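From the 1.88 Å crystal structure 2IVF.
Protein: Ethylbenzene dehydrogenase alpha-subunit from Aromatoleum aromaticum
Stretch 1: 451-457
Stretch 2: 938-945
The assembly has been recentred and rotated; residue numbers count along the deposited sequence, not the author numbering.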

# COMPACT_ATOMS: atom_id res chain seq x y z
N SER A 451 16.47 12.00 6.29
CA SER A 451 17.66 12.51 5.60
C SER A 451 18.51 13.17 6.66
O SER A 451 18.00 13.87 7.51
CB SER A 451 17.29 13.52 4.52
OG SER A 451 16.30 13.00 3.62
N TYR A 452 19.82 12.98 6.59
CA TYR A 452 20.72 13.51 7.62
C TYR A 452 20.48 14.99 7.87
O TYR A 452 20.41 15.46 9.03
CB TYR A 452 22.15 13.30 7.17
CG TYR A 452 23.22 13.49 8.20
CD1 TYR A 452 23.69 14.76 8.52
CD2 TYR A 452 23.84 12.40 8.81
CE1 TYR A 452 24.74 14.93 9.44
CE2 TYR A 452 24.88 12.57 9.72
CZ TYR A 452 25.31 13.82 10.05
OH TYR A 452 26.40 13.98 10.94
N HIS A 453 20.37 15.73 6.77
CA HIS A 453 20.18 17.16 6.79
C HIS A 453 18.72 17.54 6.44
O HIS A 453 18.49 18.60 5.87
CB HIS A 453 21.13 17.83 5.78
CG HIS A 453 22.56 17.71 6.15
ND1 HIS A 453 23.05 18.15 7.35
CD2 HIS A 453 23.61 17.15 5.50
CE1 HIS A 453 24.34 17.89 7.43
NE2 HIS A 453 24.71 17.29 6.32
N GLY A 454 17.74 16.71 6.78
CA GLY A 454 16.35 17.05 6.49
C GLY A 454 15.98 18.37 7.16
O GLY A 454 15.14 19.09 6.68
N ASP A 455 16.59 18.66 8.31
CA ASP A 455 16.29 19.92 9.00
C ASP A 455 16.65 21.08 8.09
O ASP A 455 15.85 21.99 7.94
CB ASP A 455 16.99 20.04 10.38
CG ASP A 455 18.47 19.88 10.33
OD1 ASP A 455 19.04 19.34 9.35
OD2 ASP A 455 19.08 20.24 11.36
N LEU A 456 17.83 21.03 7.46
CA LEU A 456 18.24 22.07 6.51
C LEU A 456 17.35 22.18 5.33
O LEU A 456 17.04 23.27 4.88
CB LEU A 456 19.65 21.86 6.01
CG LEU A 456 20.72 22.19 7.05
CD1 LEU A 456 22.11 21.79 6.48
CD2 LEU A 456 20.73 23.68 7.51
N MET A 457 16.95 21.02 4.80
CA MET A 457 16.02 20.97 3.69
C MET A 457 14.68 21.59 4.02
O MET A 457 14.09 22.29 3.20
CB MET A 457 15.82 19.49 3.31
CG MET A 457 17.13 18.81 2.81
SD MET A 457 17.11 16.97 2.75
CE MET A 457 15.61 16.59 1.86
N GLY A 938 22.23 4.67 10.45
CA GLY A 938 21.38 5.53 11.25
C GLY A 938 22.13 6.65 11.93
O GLY A 938 21.84 6.98 13.07
N MET A 939 23.11 7.22 11.25
CA MET A 939 23.94 8.26 11.84
C MET A 939 23.04 9.39 12.33
O MET A 939 22.36 10.00 11.53
CB MET A 939 24.91 8.82 10.78
CG MET A 939 25.91 7.84 10.23
SD MET A 939 27.09 7.24 11.48
CE MET A 939 28.14 8.67 11.76
N PRO A 940 22.99 9.64 13.66
CA PRO A 940 22.17 10.74 14.12
C PRO A 940 22.88 12.06 13.92
O PRO A 940 24.10 12.13 14.09
CB PRO A 940 22.00 10.45 15.62
CG PRO A 940 22.54 9.12 15.86
CD PRO A 940 23.56 8.90 14.79
N LYS A 941 22.12 13.10 13.61
CA LYS A 941 22.70 14.42 13.38
C LYS A 941 23.16 15.01 14.70
O LYS A 941 22.35 15.28 15.57
CB LYS A 941 21.71 15.36 12.64
CG LYS A 941 22.37 16.73 12.34
CD LYS A 941 21.76 17.40 11.14
CE LYS A 941 22.26 18.82 10.98
NZ LYS A 941 21.82 19.41 9.67
N PRO A 942 24.49 15.15 14.88
CA PRO A 942 24.99 15.57 16.18
C PRO A 942 24.48 16.93 16.68
O PRO A 942 24.41 17.13 17.89
CB PRO A 942 26.50 15.64 15.97
CG PRO A 942 26.76 14.75 14.91
CD PRO A 942 25.59 14.90 13.95
N LEU A 943 24.11 17.84 15.75
CA LEU A 943 23.65 19.18 16.14
C LEU A 943 22.33 19.05 16.90
O LEU A 943 21.98 19.93 17.67
CB LEU A 943 23.46 20.08 14.92
CG LEU A 943 24.73 20.48 14.17
CD1 LEU A 943 24.33 21.47 13.06
CD2 LEU A 943 25.72 21.05 15.13
N HIS A 944 21.65 17.94 16.73
CA HIS A 944 20.42 17.70 17.48
C HIS A 944 20.59 17.23 18.91
O HIS A 944 19.60 16.97 19.57
CB HIS A 944 19.48 16.82 16.69
CG HIS A 944 19.12 17.40 15.37
ND1 HIS A 944 18.23 16.78 14.51
CD2 HIS A 944 19.46 18.57 14.78
CE1 HIS A 944 18.12 17.50 13.40
NE2 HIS A 944 18.82 18.61 13.56
N LEU A 945 21.83 17.24 19.41
CA LEU A 945 22.14 17.10 20.82
C LEU A 945 22.15 18.47 21.47
O LEU A 945 22.25 18.58 22.67
CB LEU A 945 23.49 16.41 20.99
CG LEU A 945 23.50 14.92 20.59
CD1 LEU A 945 24.91 14.44 20.28
CD2 LEU A 945 22.84 14.07 21.70
O HOH W 1 26.75 11.90 12.57

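Two segments distant in sequence meet here through side chains, with a buried lysine and an aspartate making the polar core and a tyrosine packing beside them. No backbone-to-backbone hydrogen bond joins the segments; their closest CA atoms, those of Tyr 452 and Lys 941, lie 6.2 Å apart. In the first segment a type I turn from Ser 451 to Gly 454, closed by Gly 454 N to Ser 451 O (2.9 Å), leads into a helix with His 453 at its N-cap position. The second runs as loop through Lys 941 and then enters a 3-10 segment, where His 944 N bonds to Lys 941 O (3.0 Å).

Lys 941 extends its side chain, all four chi angles t, past the tyrosine, with its CD 3.2 Å from Tyr 452 O, and delivers its ammonium group to the start of the helix. There NZ donates to His 453 ND1 (2.9 Å), near the plane of the imidazole, where the nitrogen lone pair lies, and to Asp 455 OD1 (2.8 Å), the latter also a salt bridge that balances charge in a buried setting. Asp 455, its CA-to-CB bond directed toward the second segment, uses both carboxylate oxygens: OD1 meets the lysine and also accepts a weak bond from Leu 456 N (2.8 Å), while OD2 accepts from His 944 NE2 (2.8 Å, 161° at the hydrogen). One carboxylate thereby ties the helix to both the loop and the 3-10 segment.

The Tyr 452 ring supplies the apolar part. Met 939 CB approaches its edge, 3.9 Å from CE2, and Pro 942 CD lies 4.1 Å from CZ. At the ring's tip, a water 2.7 Å from Tyr 452 OH donates to Pro 940 O (3.1 Å), bridging a hydroxyl and a carbonyl whose direct separation, 4.3 Å from OH to O, is too long for a hydrogen bond.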